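PDB 5IWZ: synaptonemal complex protein 2 from Mus musculus, which forms a major part of the axial and lateral elements of synaptonemal complexes and is required for chromosome synapsis in meiosis, here represented by its N-terminal region. Local coordinates for residues 210-218 with 310-321; 232-240 with 251-259. One frame throughout, in Å; residues are numbered along the deposited sequence.

Interaction 1. Residues 210-218 with 310-321; sequences ILDVGDYEL and DFNLGSHTLSFY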
loop_
_atom_site.group_PDB
_atom_site.type_symbol
_atom_site.label_atom_id
_atom_site.label_comp_id
_atom_site.label_asym_id
_atom_site.label_seq_id
_atom_site.Cartn_x
_atom_site.Cartn_y
_atom_site.Cartn_z
ATOM N N ILE A 210 -12.746 -9.048 -2.629
ATOM C CA ILE A 210 -12.268 -9.753 -1.441
ATOM C C ILE A 210 -12.128 -11.243 -1.720
ATOM O O ILE A 210 -11.125 -11.872 -1.360
ATOM C CB ILE A 210 -13.226 -9.509 -0.267
ATOM C CG1 ILE A 210 -13.193 -8.052 0.182
ATOM C CG2 ILE A 210 -12.896 -10.436 0.891
ATOM C CD1 ILE A 210 -14.402 -7.690 1.038
ATOM N N LEU A 211 -13.127 -11.814 -2.390
ATOM C CA LEU A 211 -13.209 -13.253 -2.580
ATOM C C LEU A 211 -12.002 -13.819 -3.330
ATOM O O LEU A 211 -11.617 -14.969 -3.090
ATOM C CB LEU A 211 -14.512 -13.591 -3.318
ATOM C CG LEU A 211 -15.815 -13.791 -2.524
ATOM C CD1 LEU A 211 -15.968 -12.822 -1.360
ATOM C CD2 LEU A 211 -17.015 -13.695 -3.444
ATOM N N ASP A 212 -11.387 -13.057 -4.245
ATOM C CA ASP A 212 -10.314 -13.655 -5.037
ATOM C C ASP A 212 -9.052 -12.809 -5.134
ATOM O O ASP A 212 -8.171 -13.132 -5.935
ATOM C CB ASP A 212 -10.799 -14.011 -6.452
ATOM C CG ASP A 212 -11.277 -12.797 -7.253
ATOM O OD1 ASP A 212 -11.196 -11.646 -6.764
ATOM O OD2 ASP A 212 -11.730 -13.014 -8.402
ATOM N N VAL A 213 -8.911 -11.768 -4.319
ATOM C CA VAL A 213 -7.707 -10.958 -4.418
ATOM C C VAL A 213 -6.469 -11.755 -3.998
ATOM O O VAL A 213 -5.354 -11.471 -4.464
ATOM C CB VAL A 213 -7.888 -9.672 -3.596
ATOM C CG1 VAL A 213 -8.098 -10.009 -2.116
ATOM C CG2 VAL A 213 -6.710 -8.751 -3.785
ATOM N N GLY A 214 -6.630 -12.761 -3.132
ATOM C CA GLY A 214 -5.516 -13.635 -2.809
ATOM C C GLY A 214 -4.395 -12.993 -2.027
ATOM O O GLY A 214 -3.225 -13.359 -2.217
ATOM N N ASP A 215 -4.723 -12.045 -1.152
ATOM C CA ASP A 215 -3.754 -11.382 -0.285
ATOM C C ASP A 215 -4.495 -10.935 0.967
ATOM O O ASP A 215 -5.440 -10.147 0.869
ATOM C CB ASP A 215 -3.106 -10.172 -0.972
ATOM C CG ASP A 215 -2.036 -9.526 -0.099
ATOM O OD1 ASP A 215 -0.899 -10.058 -0.092
ATOM O OD2 ASP A 215 -2.337 -8.526 0.606
ATOM N N TYR A 216 -4.082 -11.437 2.135
ATOM C CA TYR A 216 -4.823 -11.142 3.360
ATOM C C TYR A 216 -4.805 -9.647 3.684
ATOM O O TYR A 216 -5.823 -9.086 4.118
ATOM C CB TYR A 216 -4.261 -11.958 4.527
ATOM C CG TYR A 216 -5.086 -11.758 5.761
ATOM C CD1 TYR A 216 -4.744 -10.805 6.696
ATOM C CD2 TYR A 216 -6.272 -12.455 5.940
ATOM C CE1 TYR A 216 -5.522 -10.606 7.805
ATOM C CE2 TYR A 216 -7.060 -12.237 7.020
ATOM C CZ TYR A 216 -6.682 -11.303 7.944
ATOM O OH TYR A 216 -7.441 -11.073 9.039
ATOM N N GLU A 217 -3.662 -8.984 3.487
ATOM C CA GLU A 217 -3.584 -7.552 3.793
ATOM C C GLU A 217 -4.557 -6.741 2.936
ATOM O O GLU A 217 -5.210 -5.811 3.423
ATOM C CB GLU A 217 -2.154 -7.037 3.589
ATOM C CG GLU A 217 -2.054 -5.495 3.682
ATOM C CD GLU A 217 -0.612 -4.958 3.629
ATOM O OE1 GLU A 217 0.341 -5.707 3.925
ATOM O OE2 GLU A 217 -0.431 -3.763 3.312
ATOM N N LEU A 218 -4.667 -7.077 1.658
ATOM C CA LEU A 218 -5.631 -6.390 0.813
ATOM C C LEU A 218 -7.061 -6.729 1.220
ATOM O O LEU A 218 -7.939 -5.861 1.171
ATOM C CB LEU A 218 -5.373 -6.731 -0.653
ATOM C CG LEU A 218 -4.154 -6.061 -1.283
ATOM C CD1 LEU A 218 -3.939 -6.653 -2.652
ATOM C CD2 LEU A 218 -4.327 -4.501 -1.397
ATOM N N ASP A 310 -0.840 -16.406 7.203
ATOM C CA ASP A 310 -1.628 -16.252 5.981
ATOM C C ASP A 310 -0.758 -16.565 4.777
ATOM O O ASP A 310 0.310 -15.968 4.606
ATOM C CB ASP A 310 -2.206 -14.844 5.886
ATOM C CG ASP A 310 -3.145 -14.557 7.027
ATOM O OD1 ASP A 310 -4.095 -15.351 7.213
ATOM O OD2 ASP A 310 -2.883 -13.606 7.791
ATOM N N PHE A 311 -1.202 -17.530 3.980
ATOM C CA PHE A 311 -0.530 -17.950 2.757
ATOM C C PHE A 311 -1.305 -17.339 1.602
ATOM O O PHE A 311 -2.446 -17.729 1.351
ATOM C CB PHE A 311 -0.501 -19.475 2.645
ATOM C CG PHE A 311 0.404 -20.154 3.643
ATOM C CD1 PHE A 311 1.626 -20.697 3.240
ATOM C CD2 PHE A 311 0.026 -20.280 4.974
ATOM C CE1 PHE A 311 2.463 -21.340 4.153
ATOM C CE2 PHE A 311 0.853 -20.928 5.888
ATOM C CZ PHE A 311 2.067 -21.460 5.482
ATOM N N ASN A 312 -0.685 -16.399 0.892
ATOM C CA ASN A 312 -1.390 -15.526 -0.050
ATOM C C ASN A 312 -1.109 -15.957 -1.482
ATOM O O ASN A 312 -0.051 -15.654 -2.033
ATOM C CB ASN A 312 -0.975 -14.081 0.188
ATOM C CG ASN A 312 -1.321 -13.623 1.590
ATOM O OD1 ASN A 312 -2.497 -13.644 1.994
ATOM N ND2 ASN A 312 -0.298 -13.235 2.357
ATOM N N LEU A 313 -2.082 -16.641 -2.094
ATOM C CA LEU A 313 -1.876 -17.238 -3.411
ATOM C C LEU A 313 -1.878 -16.198 -4.524
ATOM O O LEU A 313 -1.277 -16.421 -5.582
ATOM C CB LEU A 313 -2.953 -18.286 -3.687
ATOM C CG LEU A 313 -2.804 -19.695 -3.119
ATOM C CD1 LEU A 313 -2.390 -19.691 -1.640
ATOM C CD2 LEU A 313 -4.139 -20.440 -3.313
ATOM N N GLY A 314 -2.540 -15.067 -4.319
ATOM C CA GLY A 314 -2.510 -14.037 -5.342
ATOM C C GLY A 314 -1.189 -13.295 -5.368
ATOM O O GLY A 314 -0.619 -13.049 -6.436
ATOM N N SER A 315 -0.684 -12.929 -4.198
ATOM C CA SER A 315 0.515 -12.118 -4.096
ATOM C C SER A 315 1.777 -12.939 -3.900
ATOM O O SER A 315 2.872 -12.365 -3.879
ATOM C CB SER A 315 0.360 -11.131 -2.946
ATOM O OG SER A 315 0.035 -11.835 -1.764
ATOM N N HIS A 316 1.653 -14.254 -3.734
ATOM C CA HIS A 316 2.800 -15.148 -3.551
ATOM C C HIS A 316 3.658 -14.689 -2.381
ATOM O O HIS A 316 4.876 -14.537 -2.483
ATOM C CB HIS A 316 3.613 -15.271 -4.843
ATOM C CG HIS A 316 2.880 -16.007 -5.918
ATOM N ND1 HIS A 316 3.033 -17.359 -6.126
ATOM C CD2 HIS A 316 1.933 -15.596 -6.797
ATOM C CE1 HIS A 316 2.241 -17.742 -7.113
ATOM N NE2 HIS A 316 1.559 -16.692 -7.534
ATOM N N THR A 317 2.993 -14.437 -1.254
ATOM C CA THR A 317 3.662 -14.055 -0.023
ATOM C C THR A 317 3.150 -14.926 1.113
ATOM O O THR A 317 2.078 -15.536 1.037
ATOM C CB THR A 317 3.415 -12.575 0.353
ATOM O OG1 THR A 317 2.024 -12.393 0.669
ATOM C CG2 THR A 317 3.803 -11.638 -0.794
ATOM N N LEU A 318 3.910 -14.950 2.191
ATOM C CA LEU A 318 3.416 -15.445 3.465
ATOM C C LEU A 318 3.446 -14.266 4.427
ATOM O O LEU A 318 4.437 -13.529 4.473
ATOM C CB LEU A 318 4.243 -16.664 3.936
ATOM C CG LEU A 318 4.904 -17.033 5.274
ATOM C CD1 LEU A 318 4.412 -16.338 6.508
ATOM C CD2 LEU A 318 4.785 -18.542 5.489
ATOM N N SER A 319 2.350 -14.047 5.148
ATOM C CA SER A 319 2.296 -12.887 6.022
ATOM C C SER A 319 1.650 -13.250 7.344
ATOM O O SER A 319 0.892 -14.223 7.467
ATOM C CB SER A 319 1.555 -11.688 5.374
ATOM O OG SER A 319 0.175 -11.967 5.218
ATOM N N PHE A 320 1.962 -12.442 8.346
ATOM C CA PHE A 320 1.432 -12.713 9.668
ATOM C C PHE A 320 1.677 -11.477 10.506
ATOM O O PHE A 320 2.501 -10.624 10.155
ATOM C CB PHE A 320 2.093 -13.959 10.300
ATOM C CG PHE A 320 3.593 -13.890 10.358
ATOM C CD1 PHE A 320 4.236 -13.565 11.536
ATOM C CD2 PHE A 320 4.364 -14.140 9.238
ATOM C CE1 PHE A 320 5.618 -13.496 11.587
ATOM C CE2 PHE A 320 5.737 -14.061 9.291
ATOM C CZ PHE A 320 6.362 -13.743 10.467
ATOM N N TYR A 321 0.933 -11.383 11.601
ATOM C CA TYR A 321 1.129 -10.340 12.590
ATOM C C TYR A 321 1.940 -10.890 13.743
ATOM O O TYR A 321 1.856 -12.076 14.082
ATOM C CB TYR A 321 -0.192 -9.797 13.142
ATOM C CG TYR A 321 -1.043 -9.020 12.161
ATOM C CD1 TYR A 321 -0.712 -7.717 11.790
ATOM C CD2 TYR A 321 -2.213 -9.572 11.647
ATOM C CE1 TYR A 321 -1.508 -7.001 10.903
ATOM C CE2 TYR A 321 -3.014 -8.866 10.764
ATOM C CZ TYR A 321 -2.655 -7.591 10.394
ATOM O OH TYR A 321 -3.473 -6.916 9.527
HETATM O O HOH W 1 1.235 -9.510 1.119
HETATM O O HOH W 2 -0.912 -10.136 3.507
#
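The carbonyl O of G214 takes two backbone N-H groups from the turn between strands 308-312 and 317-321: G314 N approaches G214 O on a lone pair at 2.8 Å, while S315 N comes from above the carbonyl plane. Both glycines suit the spot. G214 has positive phi, and a CB on either residue would run into the opposite backbone.

Side-chain hydrogen bonds continue the joint. The hydroxyl of S315 donates to D215 OD1 over 2.6 Å. With D215 CG anti to the backbone N (chi1 -177°), the carboxylate can serve both sides: OD1 faces the turn, while OD2 caps helix 216-229 by accepting from L218 N at 2.9 Å and also receives Q173. A water bridges D215 OD1 and T317 OG1. N312 uses both ends of its amide: OD1 takes Y216 N at 2.7 Å, the donor standing well out of the carbonyl plane, and ND2 donates to T317 OG1, which helps fix the rotation of the amide.

One stack completes the contact. The D310 carboxylate lies almost parallel to the Y216 ring, the planes 9° apart, with OD2 3.4 Å above one face and offset toward the rim. T283 and R265 hold that carboxylate, and R265 also makes a cation-pi contact with Y216, so the negative charge beside the ring is probably balanced.

H316 and T317 both face N312, a G1 beta bulge; this bulged hairpin of the Spt16M-like domain docks on an aspartate-capped helix start.

Interaction 2. Residues 232-240 with 251-259; sequences EKRRQELAY and AFKEIKDCE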
loop_
_atom_site.group_PDB
_atom_site.type_symbol
_atom_site.label_atom_id
_atom_site.label_comp_id
_atom_site.label_asym_id
_atom_site.label_seq_id
_atom_site.Cartn_x
_atom_site.Cartn_y
_atom_site.Cartn_z
ATOM N N GLU A 232 -22.792 0.567 10.073
ATOM C CA GLU A 232 -23.143 -0.789 10.479
ATOM C C GLU A 232 -24.592 -1.121 10.108
ATOM O O GLU A 232 -24.885 -2.236 9.658
ATOM C CB GLU A 232 -22.890 -0.960 11.977
ATOM C CG GLU A 232 -22.693 -2.405 12.411
ATOM C CD GLU A 232 -22.021 -2.537 13.779
ATOM O OE1 GLU A 232 -22.208 -3.589 14.436
ATOM O OE2 GLU A 232 -21.298 -1.600 14.188
ATOM N N LYS A 233 -25.504 -0.155 10.233
ATOM C CA LYS A 233 -26.897 -0.420 9.867
ATOM C C LYS A 233 -27.031 -0.685 8.366
ATOM O O LYS A 233 -27.654 -1.672 7.952
ATOM C CB LYS A 233 -27.793 0.745 10.308
ATOM C CG LYS A 233 -29.288 0.399 10.380
ATOM C CD LYS A 233 -30.053 1.314 11.334
ATOM C CE LYS A 233 -30.457 2.632 10.679
ATOM N NZ LYS A 233 -31.483 2.454 9.612
ATOM N N ARG A 234 -26.428 0.174 7.539
ATOM C CA ARG A 234 -26.510 0.012 6.085
ATOM C C ARG A 234 -25.978 -1.345 5.639
ATOM O O ARG A 234 -26.553 -1.989 4.748
ATOM C CB ARG A 234 -25.737 1.130 5.380
ATOM C CG ARG A 234 -26.393 2.498 5.426
ATOM C CD ARG A 234 -27.709 2.515 4.649
ATOM N NE ARG A 234 -27.509 2.280 3.221
ATOM C CZ ARG A 234 -28.494 2.182 2.333
ATOM N NH1 ARG A 234 -29.756 2.292 2.726
ATOM N NH2 ARG A 234 -28.220 1.974 1.049
ATOM N N ARG A 235 -24.879 -1.798 6.252
ATOM C CA ARG A 235 -24.280 -3.071 5.880
ATOM C C ARG A 235 -25.228 -4.245 6.089
ATOM O O ARG A 235 -25.009 -5.310 5.498
ATOM C CB ARG A 235 -22.978 -3.285 6.663
ATOM C CG ARG A 235 -21.946 -2.180 6.427
ATOM C CD ARG A 235 -20.509 -2.609 6.694
ATOM N NE ARG A 235 -20.279 -3.013 8.081
ATOM C CZ ARG A 235 -19.978 -2.174 9.069
ATOM N NH1 ARG A 235 -19.874 -0.869 8.835
ATOM N NH2 ARG A 235 -19.769 -2.647 10.291
ATOM N N GLN A 236 -26.286 -4.074 6.897
ATOM C CA GLN A 236 -27.253 -5.153 7.072
ATOM C C GLN A 236 -27.993 -5.455 5.777
ATOM O O GLN A 236 -28.450 -6.587 5.571
ATOM C CB GLN A 236 -28.243 -4.811 8.188
ATOM C CG GLN A 236 -27.620 -4.781 9.570
ATOM C CD GLN A 236 -26.851 -6.054 9.876
ATOM O OE1 GLN A 236 -27.410 -7.152 9.842
ATOM N NE2 GLN A 236 -25.555 -5.913 10.156
ATOM N N GLU A 237 -28.143 -4.461 4.906
ATOM C CA GLU A 237 -28.733 -4.651 3.587
ATOM C C GLU A 237 -27.684 -4.841 2.504
ATOM O O GLU A 237 -27.867 -5.681 1.613
ATOM C CB GLU A 237 -29.615 -3.458 3.212
ATOM C CG GLU A 237 -30.260 -3.595 1.842
ATOM C CD GLU A 237 -31.331 -2.542 1.579
ATOM O OE1 GLU A 237 -31.685 -2.333 0.398
ATOM O OE2 GLU A 237 -31.823 -1.925 2.548
ATOM N N LEU A 238 -26.583 -4.079 2.585
ATOM C CA LEU A 238 -25.550 -4.114 1.556
ATOM C C LEU A 238 -24.806 -5.439 1.545
ATOM O O LEU A 238 -24.293 -5.845 0.496
ATOM C CB LEU A 238 -24.568 -2.959 1.767
ATOM C CG LEU A 238 -25.234 -1.592 1.532
ATOM C CD1 LEU A 238 -24.470 -0.449 2.198
ATOM C CD2 LEU A 238 -25.389 -1.332 0.041
ATOM N N ALA A 239 -24.718 -6.112 2.695
ATOM C CA ALA A 239 -24.072 -7.420 2.734
ATOM C C ALA A 239 -24.694 -8.372 1.721
ATOM O O ALA A 239 -23.985 -9.130 1.048
ATOM C CB ALA A 239 -24.161 -8.017 4.139
ATOM N N TYR A 240 -26.022 -8.330 1.586
ATOM C CA TYR A 240 -26.714 -9.242 0.688
ATOM C C TYR A 240 -26.667 -8.799 -0.770
ATOM O O TYR A 240 -26.933 -9.617 -1.654
ATOM C CB TYR A 240 -28.159 -9.425 1.172
ATOM C CG TYR A 240 -28.172 -10.083 2.542
ATOM C CD1 TYR A 240 -27.869 -11.432 2.681
ATOM C CD2 TYR A 240 -28.436 -9.348 3.691
ATOM C CE1 TYR A 240 -27.843 -12.040 3.929
ATOM C CE2 TYR A 240 -28.424 -9.942 4.943
ATOM C CZ TYR A 240 -28.126 -11.293 5.057
ATOM O OH TYR A 240 -28.104 -11.889 6.300
ATOM N N ALA A 251 -21.963 -13.588 7.485
ATOM C CA ALA A 251 -20.772 -13.265 8.273
ATOM C C ALA A 251 -20.413 -11.783 8.171
ATOM O O ALA A 251 -20.037 -11.157 9.172
ATOM C CB ALA A 251 -19.588 -14.128 7.834
ATOM N N PHE A 252 -20.526 -11.205 6.970
ATOM C CA PHE A 252 -20.154 -9.806 6.780
ATOM C C PHE A 252 -20.980 -8.888 7.672
ATOM O O PHE A 252 -20.436 -7.995 8.336
ATOM C CB PHE A 252 -20.321 -9.411 5.314
ATOM C CG PHE A 252 -19.811 -8.034 5.000
ATOM C CD1 PHE A 252 -18.441 -7.789 4.912
ATOM C CD2 PHE A 252 -20.696 -6.981 4.781
ATOM C CE1 PHE A 252 -17.965 -6.518 4.617
ATOM C CE2 PHE A 252 -20.228 -5.710 4.486
ATOM C CZ PHE A 252 -18.859 -5.478 4.405
ATOM N N LYS A 253 -22.301 -9.110 7.702
ATOM C CA LYS A 253 -23.228 -8.314 8.503
ATOM C C LYS A 253 -22.916 -8.347 10.001
ATOM O O LYS A 253 -23.433 -7.501 10.742
ATOM C CB LYS A 253 -24.664 -8.812 8.276
ATOM C CG LYS A 253 -25.076 -9.895 9.282
ATOM C CD LYS A 253 -26.182 -10.806 8.780
ATOM C CE LYS A 253 -26.485 -11.902 9.792
ATOM N NZ LYS A 253 -26.883 -11.349 11.111
ATOM N N GLU A 254 -22.121 -9.311 10.475
ATOM C CA GLU A 254 -21.804 -9.400 11.899
ATOM C C GLU A 254 -20.577 -8.593 12.306
ATOM O O GLU A 254 -20.298 -8.483 13.504
ATOM C CB GLU A 254 -21.598 -10.867 12.318
ATOM C CG GLU A 254 -22.818 -11.739 12.123
ATOM C CD GLU A 254 -23.947 -11.351 13.047
ATOM O OE1 GLU A 254 -25.112 -11.620 12.710
ATOM O OE2 GLU A 254 -23.703 -10.775 14.126
ATOM N N ILE A 255 -19.846 -8.012 11.356
ATOM C CA ILE A 255 -18.675 -7.218 11.718
ATOM C C ILE A 255 -19.134 -5.963 12.452
ATOM O O ILE A 255 -19.890 -5.146 11.908
ATOM C CB ILE A 255 -17.837 -6.868 10.481
ATOM C CG1 ILE A 255 -17.379 -8.135 9.754
ATOM C CG2 ILE A 255 -16.651 -6.003 10.874
ATOM C CD1 ILE A 255 -16.639 -7.825 8.456
ATOM N N LYS A 256 -18.682 -5.816 13.696
ATOM C CA LYS A 256 -19.000 -4.665 14.532
ATOM C C LYS A 256 -17.845 -3.675 14.462
ATOM O O LYS A 256 -16.682 -4.066 14.604
ATOM C CB LYS A 256 -19.244 -5.092 15.984
ATOM C CG LYS A 256 -20.209 -6.265 16.139
ATOM C CD LYS A 256 -20.354 -6.711 17.599
ATOM C CE LYS A 256 -19.041 -7.246 18.163
ATOM N NZ LYS A 256 -18.665 -8.567 17.578
ATOM N N ASP A 257 -18.169 -2.397 14.231
ATOM C CA ASP A 257 -17.128 -1.377 14.129
ATOM C C ASP A 257 -16.256 -1.348 15.385
ATOM O O ASP A 257 -15.043 -1.129 15.302
ATOM C CB ASP A 257 -17.750 0.003 13.878
ATOM C CG ASP A 257 -18.327 0.165 12.460
ATOM O OD1 ASP A 257 -18.502 -0.840 11.741
ATOM O OD2 ASP A 257 -18.628 1.317 12.065
ATOM N N CYS A 258 -16.849 -1.595 16.556
ATOM C CA CYS A 258 -16.142 -1.382 17.813
ATOM C C CYS A 258 -15.133 -2.483 18.135
ATOM O O CYS A 258 -14.238 -2.259 18.958
ATOM C CB CYS A 258 -17.144 -1.233 18.962
ATOM S SG CYS A 258 -18.140 -2.696 19.281
ATOM N N GLU A 259 -15.252 -3.656 17.518
ATOM C CA GLU A 259 -14.239 -4.702 17.608
ATOM C C GLU A 259 -13.710 -5.056 16.221
ATOM O O GLU A 259 -13.526 -6.232 15.888
ATOM C CB GLU A 259 -14.791 -5.944 18.299
ATOM C CG GLU A 259 -15.424 -5.663 19.648
ATOM C CD GLU A 259 -15.765 -6.931 20.395
ATOM O OE1 GLU A 259 -15.494 -6.986 21.613
ATOM O OE2 GLU A 259 -16.292 -7.874 19.762
#
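Helix 232-242 runs past residues 251-259, which begin in helix 246-253 and go on into irregular chain, with the backbones closest at Q236 and K253, whose CA atoms are 5.3 Å apart.

R235 carries the polar centre. A bend at chi3 (-62°) helps bring its guanidinium to the 255-257 backbone, where NH2 donates to I255 O at 3.0 Å, the oxygen lying in the guanidinium plane. The same nitrogen forms a salt bridge to D257 OD1 at 2.6 Å, the two flat groups nearly coplanar, and NH1 adds a weak bond to that oxygen. Arginine suits the place because its several N-H groups can meet a carbonyl and a carboxylate together, while its CD methylene lies against F252 CE2. A leucine in its place would probably leave D257 without its charge partner and I255 O without this donor.

E232 receives D257 N on OE2 at 3.2 Å; its carboxylate is 3.8 Å from that of D257 (OE2 to OD1), a closeness R235 probably eases. Q236 folds back through chi2, bringing NE2 to K253 O at 2.7 Å, on a lone pair in the carbonyl plane of K253 and within the amide plane of Q236.

Beside the polar bonds, A239 CB touches the F252 ring at its edge, 3.7 Å from CD2; F243 and F267 also meet this ring. Small alanine allows the close approach. K253 lays its CD beside Y240 OH, a hydroxyl bonded to N250.

The chemistry implies that the chain leaving helix 246-253 is tied to helix 232-242 mainly by side chains bonding its backbone, with one arginine joining charge to the neighbouring aromatic cluster.

Both contacts involve consecutive helices, 216-229 in interaction 1 and 232-242 in interaction 2, and along the chain the second is nested inside the loop closed by the first. Their centres are 23 Å apart and they do not touch. Interaction 1 is the more deeply buried, its centre about 13 Å from the centre of the chain, and joins the helical part to the beta hairpin through distant sequence. Interaction 2 lies farther out, its centre about 25 Å from that point, links near neighbours in sequence and is only partly buried. Glycine backbones, short polar side chains and a tyrosine ring stacked on a carboxylate make the first; longer charged chains, beside an aromatic patch, mark the second.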